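Cephalosporin hydroxylase CMCI (Streptomyces clavuligerus, PDB 2BM8) probably takes part in cephamycin biosynthesis, acting on the C-7 position of the cephalosporin nucleus with a Rossmann-like, methyltransferase-type domain. Local coordinates at residues K65-E79 and Y217-L229. The protein carries 3 engineered substitutions. Sequence-based numbering, arbitrary orientation.
Sequences KDPDTQAVYHDMLWE and YANASSQLDRGVL
Tyr217 lies along the helix 67-79, its ring offset under Met76 CB on one face while Met76 CE, brought round by a bend at chi3 (-64°), packs on CD1 at 3.7 Å; Met76 SD, oblique to the ring, makes a Met-aromatic contact. The ring's hydroxyl donates to Glu79 OE1, and Glu79 also pairs with Arg34 of a neighbouring subunit. After the type I turn 217-220, Ala220 CB packs against Val72 CG2. Ser221 OG, which accepts from Leu224 N in an ST motif, donates to Thr69 OG1 (3.1 Å). Thr69 OG1 in turn donates to Gln223 OE1 at 2.7 Å, in the carbonyl plane and on a lone pair; Asp66 N reaches the same oxygen at 3.0 Å, nearly straight (171°). The Gln223 amide stacks on the Asp66 carboxylate, planes 17° apart, and its NE2 donates to Leu64 O. With an alanine in place of Gln223, Asp66 N would probably lose its acceptor and the Thr69 hydroxyl turn more freely. Leu224 then meets Val72 tip to tip, CD1 to CG1 3.4 Å, and lays CD2 near the Tyr73 hydroxyl, which is bonded to Glu186. The loop between the last two strands thus packs on the helix preceding strand 84-88, as in a Rossmann-like methyltransferase fold with strand order 3-2-1-4-5-7-6.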
loop_
_atom_site.group_PDB
_atom_site.type_symbol
_atom_site.label_atom_id
_atom_site.label_comp_id
_atom_site.label_asym_id
_atom_site.label_seq_id
_atom_site.Cartn_x
_atom_site.Cartn_y
_atom_site.Cartn_z
ATOM N N LYS B 65 18.262 -7.475 18.045
ATOM C CA LYS B 65 18.651 -6.738 16.859
ATOM C C LYS B 65 18.297 -7.532 15.612
ATOM O O LYS B 65 18.733 -8.659 15.463
ATOM C CB LYS B 65 20.146 -6.406 16.908
ATOM C CG LYS B 65 20.506 -5.411 18.047
ATOM C CD LYS B 65 21.967 -4.998 18.005
ATOM C CE LYS B 65 22.422 -4.214 19.247
ATOM N NZ LYS B 65 21.318 -3.672 20.080
ATOM N N ASP B 66 17.507 -6.953 14.706
ATOM C CA ASP B 66 17.028 -7.728 13.571
ATOM C C ASP B 66 18.065 -7.829 12.439
ATOM O O ASP B 66 19.113 -7.192 12.517
ATOM C CB ASP B 66 15.596 -7.313 13.145
ATOM C CG ASP B 66 15.503 -5.941 12.555
ATOM O OD1 ASP B 66 16.421 -5.501 11.823
ATOM O OD2 ASP B 66 14.479 -5.241 12.750
ATOM N N PRO B 67 17.835 -8.713 11.464
ATOM C CA PRO B 67 18.796 -8.937 10.386
ATOM C C PRO B 67 19.291 -7.695 9.641
ATOM O O PRO B 67 20.438 -7.663 9.263
ATOM C CB PRO B 67 18.030 -9.859 9.428
ATOM C CG PRO B 67 17.162 -10.641 10.318
ATOM C CD PRO B 67 16.688 -9.638 11.349
ATOM N N ASP B 68 18.451 -6.705 9.422
ATOM C CA ASP B 68 18.881 -5.510 8.720
ATOM C C ASP B 68 19.836 -4.712 9.596
ATOM O O ASP B 68 20.782 -4.107 9.097
ATOM C CB ASP B 68 17.652 -4.695 8.295
ATOM C CG ASP B 68 16.730 -5.504 7.366
ATOM O OD1 ASP B 68 17.267 -6.095 6.386
ATOM O OD2 ASP B 68 15.485 -5.658 7.543
ATOM N N THR B 69 19.589 -4.717 10.903
ATOM C CA THR B 69 20.480 -4.057 11.852
ATOM C C THR B 69 21.838 -4.768 12.002
ATOM O O THR B 69 22.884 -4.116 12.014
ATOM C CB THR B 69 19.782 -3.956 13.192
ATOM O OG1 THR B 69 18.650 -3.099 13.050
ATOM C CG2 THR B 69 20.653 -3.252 14.218
ATOM N N GLN B 70 21.792 -6.097 12.118
ATOM C CA GLN B 70 22.982 -6.931 12.110
ATOM C C GLN B 70 23.835 -6.635 10.881
ATOM O O GLN B 70 25.052 -6.510 10.997
ATOM C CB GLN B 70 22.599 -8.413 12.125
ATOM C CG GLN B 70 22.019 -8.916 13.444
ATOM C CD GLN B 70 21.478 -10.343 13.323
ATOM O OE1 GLN B 70 22.170 -11.235 12.796
ATOM N NE2 GLN B 70 20.246 -10.560 13.795
ATOM N N ALA B 71 23.201 -6.509 9.720
ATOM C CA ALA B 71 23.914 -6.190 8.468
ATOM C C ALA B 71 24.660 -4.847 8.512
ATOM O O ALA B 71 25.795 -4.744 8.065
ATOM C CB ALA B 71 22.950 -6.187 7.284
ATOM N N VAL B 72 24.003 -3.821 9.038
ATOM C CA VAL B 72 24.620 -2.518 9.206
ATOM C C VAL B 72 25.821 -2.603 10.166
ATOM O O VAL B 72 26.915 -2.175 9.813
ATOM C CB VAL B 72 23.591 -1.479 9.703
ATOM C CG1 VAL B 72 24.289 -0.220 10.198
ATOM C CG2 VAL B 72 22.591 -1.162 8.606
ATOM N N TYR B 73 25.618 -3.176 11.352
ATOM C CA TYR B 73 26.718 -3.341 12.318
ATOM C C TYR B 73 27.862 -4.192 11.767
ATOM O O TYR B 73 28.995 -4.034 12.162
ATOM C CB TYR B 73 26.238 -3.952 13.643
ATOM C CG TYR B 73 25.598 -2.958 14.592
ATOM C CD1 TYR B 73 24.279 -3.097 14.974
ATOM C CD2 TYR B 73 26.322 -1.891 15.120
ATOM C CE1 TYR B 73 23.678 -2.196 15.832
ATOM C CE2 TYR B 73 25.733 -0.975 15.993
ATOM C CZ TYR B 73 24.402 -1.129 16.343
ATOM O OH TYR B 73 23.779 -0.250 17.210
ATOM N N HIS B 74 27.567 -5.110 10.869
ATOM C CA HIS B 74 28.619 -5.926 10.305
ATOM C C HIS B 74 29.526 -5.051 9.456
ATOM O O HIS B 74 30.748 -5.109 9.608
ATOM C CB HIS B 74 28.057 -7.064 9.473
ATOM C CG HIS B 74 29.104 -7.802 8.716
ATOM N ND1 HIS B 74 29.584 -7.359 7.505
ATOM C CD2 HIS B 74 29.801 -8.922 9.017
ATOM C CE1 HIS B 74 30.515 -8.193 7.077
ATOM N NE2 HIS B 74 30.671 -9.145 7.980
ATOM N N ASP B 75 28.919 -4.238 8.580
ATOM C CA ASP B 75 29.660 -3.291 7.734
ATOM C C ASP B 75 30.448 -2.294 8.578
ATOM O O ASP B 75 31.588 -2.008 8.286
ATOM C CB ASP B 75 28.720 -2.521 6.786
ATOM C CG ASP B 75 28.018 -3.430 5.758
ATOM O OD1 ASP B 75 28.538 -4.540 5.497
ATOM O OD2 ASP B 75 26.935 -3.113 5.177
ATOM N N MET B 76 29.835 -1.792 9.640
ATOM C CA MET B 76 30.471 -0.829 10.523
ATOM C C MET B 76 31.679 -1.446 11.213
ATOM O O MET B 76 32.739 -0.864 11.242
ATOM C CB MET B 76 29.467 -0.342 11.558
ATOM C CG MET B 76 29.991 0.765 12.461
ATOM S SD MET B 76 28.763 1.226 13.681
ATOM C CE MET B 76 27.453 1.882 12.618
ATOM N N LEU B 77 31.510 -2.642 11.751
ATOM C CA LEU B 77 32.612 -3.359 12.362
ATOM C C LEU B 77 33.760 -3.549 11.376
ATOM O O LEU B 77 34.913 -3.293 11.720
ATOM C CB LEU B 77 32.144 -4.708 12.904
ATOM C CG LEU B 77 31.782 -4.683 14.383
ATOM C CD1 LEU B 77 30.859 -3.528 14.755
ATOM C CD2 LEU B 77 31.169 -6.009 14.785
ATOM N N TRP B 78 33.420 -3.957 10.152
ATOM C CA TRP B 78 34.395 -4.283 9.112
ATOM C C TRP B 78 35.211 -3.066 8.689
ATOM O O TRP B 78 36.426 -3.173 8.444
ATOM C CB TRP B 78 33.700 -4.883 7.892
ATOM C CG TRP B 78 34.668 -5.367 6.853
ATOM C CD1 TRP B 78 34.843 -4.861 5.590
ATOM C CD2 TRP B 78 35.608 -6.439 6.991
ATOM N NE1 TRP B 78 35.829 -5.564 4.939
ATOM C CE2 TRP B 78 36.321 -6.533 5.775
ATOM C CE3 TRP B 78 35.927 -7.332 8.022
ATOM C CZ2 TRP B 78 37.334 -7.484 5.559
ATOM C CZ3 TRP B 78 36.945 -8.282 7.810
ATOM C CH2 TRP B 78 37.627 -8.351 6.583
ATOM N N GLU B 79 34.550 -1.916 8.640
ATOM C CA GLU B 79 35.180 -0.660 8.247
ATOM C C GLU B 79 35.987 -0.013 9.398
ATOM O O GLU B 79 37.129 0.385 9.213
ATOM C CB GLU B 79 34.105 0.304 7.738
ATOM C CG GLU B 79 34.541 1.764 7.578
ATOM C CD GLU B 79 33.376 2.659 7.188
ATOM O OE1 GLU B 79 32.245 2.458 7.699
ATOM O OE2 GLU B 79 33.575 3.559 6.356
ATOM N N TYR B 217 25.074 4.738 7.173
ATOM C CA TYR B 217 24.395 3.776 8.042
ATOM C C TYR B 217 23.031 4.242 8.561
ATOM O O TYR B 217 22.159 3.422 8.807
ATOM C CB TYR B 217 25.308 3.429 9.210
ATOM C CG TYR B 217 26.628 2.824 8.783
ATOM C CD1 TYR B 217 27.836 3.354 9.211
ATOM C CD2 TYR B 217 26.667 1.714 7.937
ATOM C CE1 TYR B 217 29.052 2.794 8.813
ATOM C CE2 TYR B 217 27.878 1.142 7.538
ATOM C CZ TYR B 217 29.061 1.683 7.983
ATOM O OH TYR B 217 30.250 1.115 7.586
ATOM N N ALA B 218 22.848 5.546 8.704
ATOM C CA ALA B 218 21.672 6.118 9.353
ATOM C C ALA B 218 20.324 5.765 8.718
ATOM O O ALA B 218 19.336 5.698 9.417
ATOM C CB ALA B 218 21.809 7.655 9.442
ATOM N N ASN B 219 20.253 5.568 7.410
ATOM C CA ASN B 219 18.973 5.161 6.791
ATOM C C ASN B 219 18.899 3.660 6.456
ATOM O O ASN B 219 18.017 3.229 5.743
ATOM C CB ASN B 219 18.682 6.011 5.545
ATOM C CG ASN B 219 18.652 7.513 5.849
ATOM O OD1 ASN B 219 18.151 7.944 6.891
ATOM N ND2 ASN B 219 19.201 8.311 4.942
ATOM N N ALA B 220 19.804 2.852 6.989
ATOM C CA ALA B 220 19.933 1.463 6.520
ATOM C C ALA B 220 19.123 0.423 7.308
ATOM O O ALA B 220 18.995 -0.702 6.869
ATOM C CB ALA B 220 21.406 1.065 6.469
ATOM N N SER B 221 18.586 0.786 8.465
ATOM C CA SER B 221 17.644 -0.090 9.170
ATOM C C SER B 221 16.640 0.674 10.002
ATOM O O SER B 221 16.953 1.733 10.531
ATOM C CB SER B 221 18.389 -1.096 10.060
ATOM O OG SER B 221 18.706 -0.557 11.338
ATOM N N SER B 222 15.436 0.118 10.137
ATOM C CA SER B 222 14.393 0.740 10.947
ATOM C C SER B 222 14.795 0.902 12.428
ATOM O O SER B 222 14.364 1.847 13.074
ATOM C CB SER B 222 13.065 -0.011 10.805
ATOM O OG SER B 222 13.031 -1.199 11.576
ATOM N N GLN B 223 15.658 0.034 12.960
ATOM C CA GLN B 223 16.094 0.186 14.354
ATOM C C GLN B 223 17.144 1.288 14.536
ATOM O O GLN B 223 17.173 1.946 15.569
ATOM C CB GLN B 223 16.620 -1.139 14.935
ATOM C CG GLN B 223 15.519 -2.162 15.310
ATOM C CD GLN B 223 16.099 -3.532 15.646
ATOM O OE1 GLN B 223 17.029 -4.000 14.960
ATOM N NE2 GLN B 223 15.553 -4.189 16.695
ATOM N N LEU B 224 18.008 1.489 13.552
ATOM C CA LEU B 224 19.043 2.503 13.650
ATOM C C LEU B 224 18.660 3.829 12.994
ATOM O O LEU B 224 19.417 4.776 13.055
ATOM C CB LEU B 224 20.308 1.989 12.991
ATOM C CG LEU B 224 20.895 0.734 13.594
ATOM C CD1 LEU B 224 22.016 0.240 12.709
ATOM C CD2 LEU B 224 21.370 1.020 15.007
ATOM N N ASP B 225 17.492 3.859 12.358
ATOM C CA ASP B 225 16.932 5.018 11.666
ATOM C C ASP B 225 17.322 6.320 12.321
ATOM O O ASP B 225 16.969 6.561 13.478
ATOM C CB ASP B 225 15.393 4.906 11.693
ATOM C CG ASP B 225 14.703 5.856 10.733
ATOM O OD1 ASP B 225 15.339 6.701 10.088
ATOM O OD2 ASP B 225 13.481 5.827 10.560
ATOM N N ARG B 226 18.053 7.149 11.575
ATOM C CA ARG B 226 18.391 8.518 11.975
ATOM C C ARG B 226 19.056 8.639 13.361
ATOM O O ARG B 226 18.944 9.687 13.997
ATOM C CB ARG B 226 17.135 9.396 11.919
ATOM C CG ARG B 226 16.574 9.649 10.523
ATOM C CD ARG B 226 15.177 10.287 10.532
ATOM N NE ARG B 226 14.141 9.297 10.842
ATOM C CZ ARG B 226 12.882 9.575 11.171
ATOM N NH1 ARG B 226 12.452 10.823 11.260
ATOM N NH2 ARG B 226 12.042 8.585 11.431
ATOM N N GLY B 227 19.763 7.592 13.800
ATOM C CA GLY B 227 20.322 7.522 15.150
ATOM C C GLY B 227 21.800 7.168 15.237
ATOM O O GLY B 227 22.325 6.972 16.334
ATOM N N VAL B 228 22.480 7.110 14.090
ATOM C CA VAL B 228 23.877 6.710 14.030
ATOM C C VAL B 228 24.728 7.969 13.984
ATOM O O VAL B 228 24.766 8.658 12.966
ATOM C CB VAL B 228 24.160 5.841 12.777
ATOM C CG1 VAL B 228 25.641 5.441 12.703
ATOM C CG2 VAL B 228 23.272 4.605 12.763
ATOM N N LEU B 229 25.385 8.289 15.097
ATOM C CA LEU B 229 26.222 9.481 15.176
ATOM C C LEU B 229 27.681 9.108 15.346
ATOM O O LEU B 229 27.989 8.062 15.890
ATOM C CB LEU B 229 25.791 10.354 16.351
ATOM C CG LEU B 229 24.291 10.486 16.573
ATOM C CD1 LEU B 229 24.041 11.364 17.776
ATOM C CD2 LEU B 229 23.612 11.051 15.329
HETATM O O HOH W 1 15.712 -2.663 11.825
#